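Local coordinates for bartonella effector protein (Bep) substrate of VirB T4SS (Bartonella rochalimae ATCC BAA-1498, PDB 4YK1), which is a VirB type IV secretion substrate, captured here as its BID domain, whose full-length form probably AMPylates tyrosine and threonine residues of target proteins, at residues 26-31 against 118-123; 44-49 against 85-90; 57-62 against 111-116; 75-80 against 105-110. All blocks are in the same frame, centred on the assembly; numbering follows the deposited sequence.

Contact 1. Residues 26-31 against 118-123; sequences EKIEND and DKVSNI
Ile123 reaches across with both branches, its CG2 packing on Ile28 of helix 21-30 and its CD1 on Asp31 just past the end of that helix. This is helix-to-helix packing in the BID domain, a four-helix bundle topped with a hook: the short segment axes of 26-30 and 118-123 approach to 10.2 Å and run in opposing senses but strongly inclined, at 135° between N-to-C directions. Ile123 CG2, anti to its own backbone N, lies 3.8 Å from Ile28 CG1. The same methyl is 4.1 Å from Lys27 CG, the inner part of a chain whose bend at chi2 (90°) turns CD aside; the far end of that chain leads away from the interface. Ile28 crosses Val120 at about a right angle, with Ile28 CD1 3.9 Å from Val120 CG1. Ile28 and Val120 are both buried, and Asn63 of helix 56-64 also touches each of them, while Ile34 of helix 32-49 packs on Val120 and Ile123. The contacts across the two segments are carbon-to-carbon packing, and the carboxylate of Asp31 has its polar partner in Ile34 N. Asp31 is the N-cap of helix 32-49, with OD1 facing the helix start, while the carbon part of the side chain rests on the isoleucine: Ile123 CD1 sits 3.7 Å from Asp31 CB and equally close to Asp31 CG.

Contact 2. Residues 44-49 against 85-90; sequences LSKLIY and RLKGRK
Ile48 has CG1 beside its backbone N and anti to the carbonyl carbon (chi1 -60°), which leaves CG2 anti to the N, and Leu86 has an unusual chi1 of -92°; these torsions set Ile48 CG2 and Leu86 CG 4.0 Å apart, the two side chains lying side by side and pointing the same way. Ile48 CG2 also stands 3.5 Å above the plane of the Tyr49 ring, over its centre, and Leu86 CD1 comes obliquely to within 3.6 Å of Tyr49 CE1. Lys87 N donates to Ile48 O at 2.8 Å with an angle of 148° at the hydrogen, and Leu86 CA makes a CH...O contact with the same oxygen. One water donates to Tyr49 O and to Arg85 O, bridging the two segments. Lys46 NZ and Lys87 NZ lie only 4.1 Å apart, a probable repulsion eased by Asn50 OD1, to which both donate. In the BID-domain four-helix bundle, the loop from helix 67-78 to the 90-91/94-95 hairpin thus packs on the C-terminal end of helix 32-49; Tyr49 OH bonds to Pro80 O, Lys87 O accepts from Ser102 OG, and Ile48 packs on Asn105 and Leu109 of helix 97-140.

Contact 3. Residues 57-62 against 111-116; sequences QDISHI and NEIFNY
Tyr116 leaves helix 97-140 toward Ile59 and Ile62; with CG anti to the backbone N (chi1 -179°), CG is directed from CB toward helix 56-64, and the ring beyond it reaches both isoleucines. Along the ring, CD1 and CE1 of Tyr116 are each 4.0 Å from Ile62 CG2, which lies at the edge in the ring plane. Over one face, offset toward the CE1 side of the rim, Ile59 CD1 stands 4.2 Å above the plane, and Ile59 crosses the tyrosine at about a right angle. At the tip, Tyr116 OH is 3.4 Å from Ile59 CG2 and is hydrogen-bonded to Asn63 OD1, just past the segment, which gives the buried hydroxyl a partner and helps fix the ring. Ile113, one turn earlier, completes the hydrophobic patch: its CD1 is 4.2 Å from Ile59 CD1, and its CG2 meets Ile62 CD1. All four touching residues are buried. The segment axes, 11.6 Å apart at closest, run in the same general direction, 29° apart, a spacing bridged by side chains. Around the core of this bundle, Ile34 and Ser37 of helix 32-49 touch Tyr116, Ile41 of the same helix touches Ile113, and Leu72 of helix 67-78 packs on Ile113 too.

Contact 4. Residues 75-80 against 105-110; sequences RIINSP and NAKILS
The last turn of helix 67-78 and the turn that leaves it lie against helix 97-140, with Ile76, Ile77 and Pro80 facing Ala106, Lys107 and Ser110. The backbones come close: Ile76 CA and Ser110 CA are 5.8 Å apart, a distance consistent with the small side chains on the long helix. Ile76 places CG2, anti to its backbone N, 3.6 Å from Ala106 O, a carbonyl that already accepts the helical bond from Ser110 N; the same methyl lies 4.0 Å from Ser110 CB. Within the four-helix bundle of the BID domain, this is a seam between two helices, where buried Ile76 also touches Ile83 of the loop beyond. Ser110 OG, anti to its backbone N (chi1 167°), lies 3.8 Å from Ile77 CB and is hydrogen-bonded to Ser73 O, one turn back on helix 67-78, joining the two helices by a side-chain-to-backbone bond. At the exposed side, Ile77 crosses Lys107 at about a right angle, its CD1 3.9 Å from Lys107 CG. Past the helix end, the CB-CG edge of Pro80 meets the alanine, with Pro80 CB 3.6 Å and Pro80 CG 3.7 Å from Ala106 CB.

Overall arrangement
Contacts 4, 3 and 1 follow one another along helix 97-140, which meets helices 67-78, 56-64 and 21-30 in turn; the long helix is thus the common element of the bundle. Contact 3 lies about 3 Å from the chain centre; contacts 1 and 4 lie about 11 and 12 Å from contact 3, between centres. Contact 2, 21 Å from the chain centre, joins the end of helix 32-49 to the loop before strand 90-91 and touches contact 4; contacts 1 and 2 are 28 Å apart. Contacts 2, 3 and 4 nest inside contact 1 along the chain, and contact 2 alternates with contacts 3 and 4, tying successive segments back across one another.

Contact 1. Residues 26-31 against 118-123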
# COMPACT_ATOMS: atom_id res chain seq x y z
N GLU A 26 7.03 8.58 -5.41
CA GLU A 26 7.01 9.86 -4.71
C GLU A 26 5.58 10.36 -4.55
O GLU A 26 5.20 10.85 -3.48
CB GLU A 26 7.87 10.90 -5.45
N LYS A 27 4.78 10.22 -5.61
CA LYS A 27 3.37 10.62 -5.56
C LYS A 27 2.58 9.77 -4.58
O LYS A 27 1.70 10.28 -3.87
CB LYS A 27 2.74 10.52 -6.94
CG LYS A 27 1.29 11.02 -7.00
CD LYS A 27 1.22 12.51 -7.31
CE LYS A 27 -0.21 12.95 -7.60
NZ LYS A 27 -0.27 14.39 -7.99
N ILE A 28 2.86 8.47 -4.55
CA ILE A 28 2.17 7.59 -3.60
C ILE A 28 2.48 8.05 -2.18
O ILE A 28 1.57 8.31 -1.39
CB ILE A 28 2.56 6.12 -3.81
CG1 ILE A 28 2.01 5.63 -5.15
CG2 ILE A 28 2.04 5.25 -2.64
CD1 ILE A 28 2.55 4.30 -5.58
N GLU A 29 3.76 8.17 -1.88
CA GLU A 29 4.20 8.48 -0.52
C GLU A 29 3.72 9.84 -0.03
O GLU A 29 3.57 10.05 1.17
CB GLU A 29 5.73 8.42 -0.43
CG GLU A 29 6.30 7.02 -0.52
CD GLU A 29 7.82 7.01 -0.47
OE1 GLU A 29 8.42 8.10 -0.34
OE2 GLU A 29 8.42 5.93 -0.58
N ASN A 30 3.48 10.77 -0.94
CA ASN A 30 3.06 12.10 -0.53
C ASN A 30 1.54 12.24 -0.50
O ASN A 30 1.02 13.28 -0.11
CB ASN A 30 3.67 13.17 -1.44
CG ASN A 30 5.19 13.19 -1.36
OD1 ASN A 30 5.77 13.44 -0.31
ND2 ASN A 30 5.84 12.94 -2.49
N ASP A 31 0.82 11.20 -0.91
CA ASP A 31 -0.64 11.28 -0.89
C ASP A 31 -1.15 11.29 0.55
O ASP A 31 -0.71 10.48 1.37
CB ASP A 31 -1.27 10.12 -1.67
CG ASP A 31 -2.79 10.18 -1.66
OD1 ASP A 31 -3.39 9.69 -0.67
OD2 ASP A 31 -3.38 10.72 -2.61
N ASP A 118 -5.79 -0.75 -2.46
CA ASP A 118 -6.76 -0.16 -3.41
C ASP A 118 -6.41 1.30 -3.70
O ASP A 118 -6.53 1.76 -4.84
CB ASP A 118 -8.18 -0.25 -2.86
CG ASP A 118 -9.21 0.43 -3.76
OD1 ASP A 118 -9.73 -0.25 -4.66
OD2 ASP A 118 -9.50 1.64 -3.57
N LYS A 119 -6.01 2.04 -2.66
CA LYS A 119 -5.64 3.44 -2.84
C LYS A 119 -4.41 3.55 -3.73
O LYS A 119 -4.37 4.37 -4.64
CB LYS A 119 -5.35 4.13 -1.49
CG LYS A 119 -6.56 4.27 -0.57
CD LYS A 119 -6.16 4.85 0.80
CE LYS A 119 -7.28 4.74 1.84
NZ LYS A 119 -7.03 3.63 2.82
N VAL A 120 -3.40 2.72 -3.45
CA VAL A 120 -2.19 2.71 -4.27
C VAL A 120 -2.53 2.45 -5.74
O VAL A 120 -2.03 3.13 -6.63
CB VAL A 120 -1.19 1.66 -3.77
CG1 VAL A 120 -0.07 1.50 -4.79
CG2 VAL A 120 -0.63 2.08 -2.41
N SER A 121 -3.37 1.45 -5.98
CA SER A 121 -3.79 1.08 -7.32
C SER A 121 -4.41 2.25 -8.08
O SER A 121 -4.09 2.50 -9.24
CB SER A 121 -4.78 -0.08 -7.25
OG SER A 121 -5.06 -0.55 -8.55
N ASN A 122 -5.30 2.98 -7.41
CA ASN A 122 -5.92 4.15 -8.03
C ASN A 122 -4.93 5.27 -8.29
O ASN A 122 -5.02 5.94 -9.31
CB ASN A 122 -7.06 4.66 -7.14
CG ASN A 122 -8.25 3.73 -7.16
OD1 ASN A 122 -8.55 3.13 -8.18
ND2 ASN A 122 -8.91 3.60 -6.03
N ILE A 123 -4.00 5.50 -7.37
CA ILE A 123 -2.99 6.54 -7.54
C ILE A 123 -2.12 6.24 -8.75
O ILE A 123 -1.87 7.11 -9.60
CB ILE A 123 -2.12 6.68 -6.28
CG1 ILE A 123 -2.94 7.25 -5.13
CG2 ILE A 123 -0.94 7.61 -6.55
CD1 ILE A 123 -2.19 7.28 -3.84

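Contact 2. Residues 44-49 against 85-90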
# COMPACT_ATOMS: atom_id res chain seq x y z
N LEU A 44 -1.63 -0.11 14.34
CA LEU A 44 -2.12 -1.48 14.45
C LEU A 44 -0.97 -2.46 14.63
O LEU A 44 -1.02 -3.31 15.51
CB LEU A 44 -2.95 -1.85 13.22
CG LEU A 44 -4.36 -1.26 13.25
CD1 LEU A 44 -5.01 -1.34 11.85
CD2 LEU A 44 -5.19 -2.01 14.29
N SER A 45 0.05 -2.33 13.79
CA SER A 45 1.22 -3.21 13.88
C SER A 45 1.87 -3.16 15.26
O SER A 45 2.34 -4.17 15.77
CB SER A 45 2.26 -2.85 12.80
OG SER A 45 1.74 -3.14 11.50
N LYS A 46 1.90 -1.98 15.86
CA LYS A 46 2.43 -1.86 17.22
C LYS A 46 1.53 -2.59 18.22
O LYS A 46 2.00 -3.35 19.07
CB LYS A 46 2.59 -0.38 17.59
CG LYS A 46 2.79 -0.12 19.09
CD LYS A 46 4.13 -0.64 19.56
CE LYS A 46 4.34 -0.32 21.04
NZ LYS A 46 5.54 -1.02 21.57
N LEU A 47 0.22 -2.39 18.09
CA LEU A 47 -0.75 -3.06 18.96
C LEU A 47 -0.71 -4.58 18.88
O LEU A 47 -0.86 -5.28 19.88
CB LEU A 47 -2.17 -2.60 18.62
CG LEU A 47 -2.53 -1.20 19.13
CD1 LEU A 47 -3.92 -0.82 18.66
CD2 LEU A 47 -2.43 -1.17 20.66
N ILE A 48 -0.54 -5.09 17.66
CA ILE A 48 -0.69 -6.51 17.42
C ILE A 48 0.64 -7.24 17.63
O ILE A 48 0.67 -8.29 18.26
CB ILE A 48 -1.22 -6.78 15.99
CG1 ILE A 48 -2.59 -6.13 15.80
CG2 ILE A 48 -1.31 -8.29 15.74
CD1 ILE A 48 -2.95 -5.97 14.34
N TYR A 49 1.71 -6.67 17.09
CA TYR A 49 2.98 -7.37 16.98
C TYR A 49 4.09 -6.71 17.79
O TYR A 49 5.22 -7.20 17.78
CB TYR A 49 3.41 -7.46 15.50
CG TYR A 49 2.44 -8.22 14.62
CD1 TYR A 49 2.29 -9.59 14.74
CD2 TYR A 49 1.68 -7.56 13.66
CE1 TYR A 49 1.41 -10.29 13.95
CE2 TYR A 49 0.79 -8.25 12.85
CZ TYR A 49 0.67 -9.61 13.01
OH TYR A 49 -0.21 -10.31 12.22
N ARG A 85 4.80 -13.10 16.46
CA ARG A 85 4.08 -13.34 17.70
C ARG A 85 3.16 -12.19 18.05
O ARG A 85 3.54 -11.01 17.95
CB ARG A 85 5.10 -13.59 18.82
CG ARG A 85 4.53 -13.88 20.16
CD ARG A 85 5.67 -14.27 21.09
NE ARG A 85 5.35 -14.07 22.50
CZ ARG A 85 5.76 -14.87 23.48
NH1 ARG A 85 6.51 -15.93 23.19
NH2 ARG A 85 5.42 -14.62 24.73
N LEU A 86 1.94 -12.53 18.46
CA LEU A 86 0.92 -11.56 18.86
C LEU A 86 1.12 -11.11 20.29
O LEU A 86 1.57 -11.87 21.13
CB LEU A 86 -0.48 -12.16 18.73
CG LEU A 86 -1.22 -11.96 17.41
CD1 LEU A 86 -0.39 -12.44 16.25
CD2 LEU A 86 -2.58 -12.66 17.47
N LYS A 87 0.76 -9.85 20.55
CA LYS A 87 0.91 -9.28 21.88
C LYS A 87 -0.18 -9.85 22.80
O LYS A 87 -1.32 -10.04 22.37
CB LYS A 87 0.82 -7.76 21.78
CG LYS A 87 1.56 -6.98 22.83
CD LYS A 87 1.78 -5.56 22.31
CE LYS A 87 2.19 -4.61 23.41
NZ LYS A 87 2.30 -3.24 22.83
N GLY A 88 0.17 -10.12 24.05
CA GLY A 88 -0.78 -10.67 25.00
C GLY A 88 -0.40 -12.08 25.40
O GLY A 88 0.17 -12.82 24.62
N ARG A 89 -0.72 -12.46 26.63
CA ARG A 89 -0.29 -13.77 27.11
C ARG A 89 -1.24 -14.88 26.70
O ARG A 89 -2.46 -14.71 26.56
CB ARG A 89 -0.12 -13.74 28.62
CG ARG A 89 0.99 -12.79 29.06
CD ARG A 89 1.01 -12.62 30.57
NE ARG A 89 1.33 -13.85 31.29
CZ ARG A 89 0.50 -14.47 32.14
NH1 ARG A 89 -0.73 -14.00 32.35
NH2 ARG A 89 0.89 -15.57 32.77
N LYS A 90 -0.65 -16.05 26.54
CA LYS A 90 -1.34 -17.22 26.07
C LYS A 90 -0.57 -18.43 26.64
O LYS A 90 0.66 -18.45 26.58
CB LYS A 90 -1.38 -17.22 24.54
CG LYS A 90 -1.91 -18.47 23.89
CD LYS A 90 -1.64 -18.43 22.39
CE LYS A 90 -1.74 -19.82 21.77
NZ LYS A 90 -1.35 -19.81 20.33
O HOH W 1 5.70 -9.89 17.03

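Contact 3. Residues 57-62 against 111-116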
# COMPACT_ATOMS: atom_id res chain seq x y z
N GLN A 57 8.66 -3.64 4.84
CA GLN A 57 9.04 -4.21 3.55
C GLN A 57 7.83 -4.50 2.66
O GLN A 57 7.86 -4.28 1.44
CB GLN A 57 9.85 -5.50 3.77
CG GLN A 57 10.75 -5.86 2.64
CD GLN A 57 11.77 -6.90 3.03
OE1 GLN A 57 11.58 -7.64 4.00
NE2 GLN A 57 12.86 -6.96 2.29
N ASP A 58 6.76 -4.99 3.26
CA ASP A 58 5.53 -5.24 2.51
C ASP A 58 4.93 -3.97 1.89
O ASP A 58 4.39 -4.00 0.79
CB ASP A 58 4.49 -5.88 3.42
CG ASP A 58 5.03 -7.11 4.11
OD1 ASP A 58 5.14 -8.15 3.45
OD2 ASP A 58 5.37 -7.03 5.31
N ILE A 59 4.99 -2.86 2.63
CA ILE A 59 4.43 -1.60 2.14
C ILE A 59 5.18 -1.15 0.88
O ILE A 59 4.57 -0.68 -0.10
CB ILE A 59 4.47 -0.53 3.25
CG1 ILE A 59 3.55 -0.94 4.40
CG2 ILE A 59 4.09 0.84 2.69
CD1 ILE A 59 2.08 -1.01 3.97
N SER A 60 6.50 -1.27 0.91
CA SER A 60 7.32 -0.93 -0.26
C SER A 60 6.93 -1.75 -1.48
O SER A 60 6.86 -1.23 -2.58
CB SER A 60 8.80 -1.13 0.04
OG SER A 60 9.17 -0.37 1.17
N HIS A 61 6.68 -3.04 -1.28
CA HIS A 61 6.29 -3.91 -2.40
C HIS A 61 4.88 -3.60 -2.89
O HIS A 61 4.60 -3.64 -4.09
CB HIS A 61 6.39 -5.37 -1.99
N ILE A 62 3.97 -3.29 -1.97
CA ILE A 62 2.62 -2.93 -2.35
C ILE A 62 2.62 -1.61 -3.13
O ILE A 62 1.88 -1.46 -4.10
CB ILE A 62 1.72 -2.85 -1.13
CG1 ILE A 62 1.52 -4.26 -0.55
CG2 ILE A 62 0.38 -2.24 -1.47
CD1 ILE A 62 1.02 -4.25 0.87
N ASN A 111 -7.87 -5.72 6.92
CA ASN A 111 -8.77 -4.83 6.17
C ASN A 111 -8.06 -3.55 5.71
O ASN A 111 -8.21 -3.10 4.57
CB ASN A 111 -9.97 -4.50 7.05
CG ASN A 111 -11.08 -3.81 6.29
OD1 ASN A 111 -11.55 -2.75 6.68
ND2 ASN A 111 -11.51 -4.42 5.20
N GLU A 112 -7.25 -2.97 6.60
CA GLU A 112 -6.55 -1.71 6.28
C GLU A 112 -5.51 -1.91 5.17
O GLU A 112 -5.36 -1.08 4.30
CB GLU A 112 -5.89 -1.13 7.53
CG GLU A 112 -5.38 0.29 7.36
CD GLU A 112 -6.49 1.28 7.04
OE1 GLU A 112 -7.63 1.11 7.55
OE2 GLU A 112 -6.22 2.22 6.26
N ILE A 113 -4.80 -3.04 5.21
CA ILE A 113 -3.87 -3.40 4.13
C ILE A 113 -4.62 -3.52 2.79
O ILE A 113 -4.14 -3.05 1.76
CB ILE A 113 -3.14 -4.71 4.44
CG1 ILE A 113 -2.15 -4.53 5.61
CG2 ILE A 113 -2.40 -5.23 3.19
CD1 ILE A 113 -0.99 -3.62 5.28
N PHE A 114 -5.78 -4.17 2.80
CA PHE A 114 -6.57 -4.27 1.57
C PHE A 114 -6.95 -2.88 1.07
O PHE A 114 -6.83 -2.57 -0.12
CB PHE A 114 -7.84 -5.10 1.78
CG PHE A 114 -8.61 -5.31 0.51
CD1 PHE A 114 -8.30 -6.36 -0.34
CD2 PHE A 114 -9.61 -4.41 0.13
CE1 PHE A 114 -8.99 -6.54 -1.53
CE2 PHE A 114 -10.30 -4.58 -1.07
CZ PHE A 114 -9.99 -5.64 -1.90
N ASN A 115 -7.41 -2.02 1.97
CA ASN A 115 -7.82 -0.68 1.56
C ASN A 115 -6.64 0.17 1.09
O ASN A 115 -6.76 0.95 0.14
CB ASN A 115 -8.55 0.03 2.71
CG ASN A 115 -9.89 -0.59 2.99
OD1 ASN A 115 -10.42 -1.34 2.18
ND2 ASN A 115 -10.47 -0.27 4.14
N TYR A 116 -5.50 0.01 1.76
CA TYR A 116 -4.27 0.69 1.37
C TYR A 116 -3.90 0.33 -0.06
O TYR A 116 -3.56 1.20 -0.87
CB TYR A 116 -3.13 0.34 2.34
CG TYR A 116 -1.81 1.02 2.01
CD1 TYR A 116 -0.94 0.49 1.07
CD2 TYR A 116 -1.44 2.21 2.66
CE1 TYR A 116 0.26 1.10 0.77
CE2 TYR A 116 -0.23 2.84 2.36
CZ TYR A 116 0.61 2.28 1.41
OH TYR A 116 1.81 2.87 1.10

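Contact 4. Residues 75-80 against 105-110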
# COMPACT_ATOMS: atom_id res chain seq x y z
N ARG A 75 -3.52 -13.40 3.81
CA ARG A 75 -2.63 -14.22 4.61
C ARG A 75 -2.68 -13.83 6.07
O ARG A 75 -2.65 -14.68 6.95
CB ARG A 75 -1.20 -14.12 4.06
CG ARG A 75 -1.06 -14.89 2.72
CD ARG A 75 0.33 -14.77 2.13
NE ARG A 75 0.41 -15.41 0.82
CZ ARG A 75 1.48 -15.36 0.04
NH1 ARG A 75 2.57 -14.72 0.45
NH2 ARG A 75 1.46 -15.96 -1.14
N ILE A 76 -2.81 -12.53 6.33
CA ILE A 76 -2.89 -12.02 7.70
C ILE A 76 -4.13 -12.56 8.38
O ILE A 76 -4.10 -12.99 9.52
CB ILE A 76 -2.89 -10.49 7.74
CG1 ILE A 76 -1.52 -9.95 7.34
CG2 ILE A 76 -3.31 -9.97 9.14
CD1 ILE A 76 -1.54 -8.42 7.13
N ILE A 77 -5.24 -12.54 7.67
CA ILE A 77 -6.47 -12.99 8.29
C ILE A 77 -6.47 -14.53 8.35
O ILE A 77 -7.01 -15.09 9.30
CB ILE A 77 -7.70 -12.40 7.57
CG1 ILE A 77 -8.91 -12.42 8.49
CG2 ILE A 77 -7.98 -13.10 6.28
CD1 ILE A 77 -9.73 -11.16 8.41
N ASN A 78 -5.83 -15.20 7.40
CA ASN A 78 -5.72 -16.67 7.45
C ASN A 78 -4.98 -17.11 8.72
O ASN A 78 -5.34 -18.10 9.32
CB ASN A 78 -4.97 -17.25 6.25
CG ASN A 78 -5.75 -17.23 4.97
OD1 ASN A 78 -6.97 -17.08 4.95
ND2 ASN A 78 -5.03 -17.43 3.86
N SER A 79 -3.93 -16.38 9.09
CA SER A 79 -3.17 -16.71 10.30
C SER A 79 -2.31 -15.53 10.71
O SER A 79 -1.19 -15.35 10.23
CB SER A 79 -2.30 -17.96 10.09
OG SER A 79 -1.70 -18.39 11.31
N PRO A 80 -2.85 -14.68 11.60
CA PRO A 80 -2.16 -13.47 12.02
C PRO A 80 -0.76 -13.75 12.56
O PRO A 80 0.16 -12.97 12.35
CB PRO A 80 -3.08 -12.91 13.11
CG PRO A 80 -4.45 -13.37 12.67
CD PRO A 80 -4.20 -14.79 12.17
N ASN A 105 -7.67 -7.18 16.39
CA ASN A 105 -7.01 -6.08 15.70
C ASN A 105 -6.32 -6.54 14.40
O ASN A 105 -6.20 -5.76 13.46
CB ASN A 105 -5.99 -5.39 16.61
CG ASN A 105 -6.61 -4.34 17.51
OD1 ASN A 105 -7.54 -3.64 17.11
ND2 ASN A 105 -6.08 -4.21 18.72
N ALA A 106 -5.84 -7.79 14.35
CA ALA A 106 -5.24 -8.31 13.11
C ALA A 106 -6.23 -8.30 11.96
O ALA A 106 -5.85 -8.07 10.81
CB ALA A 106 -4.69 -9.72 13.33
N LYS A 107 -7.51 -8.57 12.25
CA LYS A 107 -8.55 -8.48 11.22
C LYS A 107 -8.70 -7.06 10.69
O LYS A 107 -8.93 -6.84 9.48
CB LYS A 107 -9.91 -8.97 11.74
CG LYS A 107 -9.91 -10.42 12.19
CD LYS A 107 -11.31 -10.90 12.49
CE LYS A 107 -11.36 -12.41 12.60
NZ LYS A 107 -10.68 -12.86 13.82
N ILE A 108 -8.62 -6.09 11.60
CA ILE A 108 -8.71 -4.69 11.23
C ILE A 108 -7.48 -4.32 10.39
O ILE A 108 -7.56 -3.59 9.40
CB ILE A 108 -8.83 -3.79 12.47
CG1 ILE A 108 -10.13 -4.11 13.23
CG2 ILE A 108 -8.82 -2.30 12.07
CD1 ILE A 108 -10.22 -3.45 14.60
N LEU A 109 -6.33 -4.84 10.80
CA LEU A 109 -5.10 -4.62 10.05
C LEU A 109 -5.20 -5.20 8.65
O LEU A 109 -4.81 -4.56 7.66
CB LEU A 109 -3.91 -5.21 10.81
CG LEU A 109 -2.56 -5.15 10.08
CD1 LEU A 109 -2.15 -3.71 9.71
CD2 LEU A 109 -1.45 -5.85 10.90
N SER A 110 -5.71 -6.43 8.55
CA SER A 110 -5.90 -7.07 7.26
C SER A 110 -6.76 -6.20 6.36
O SER A 110 -6.44 -5.96 5.20
CB SER A 110 -6.55 -8.45 7.42
OG SER A 110 -7.01 -8.94 6.16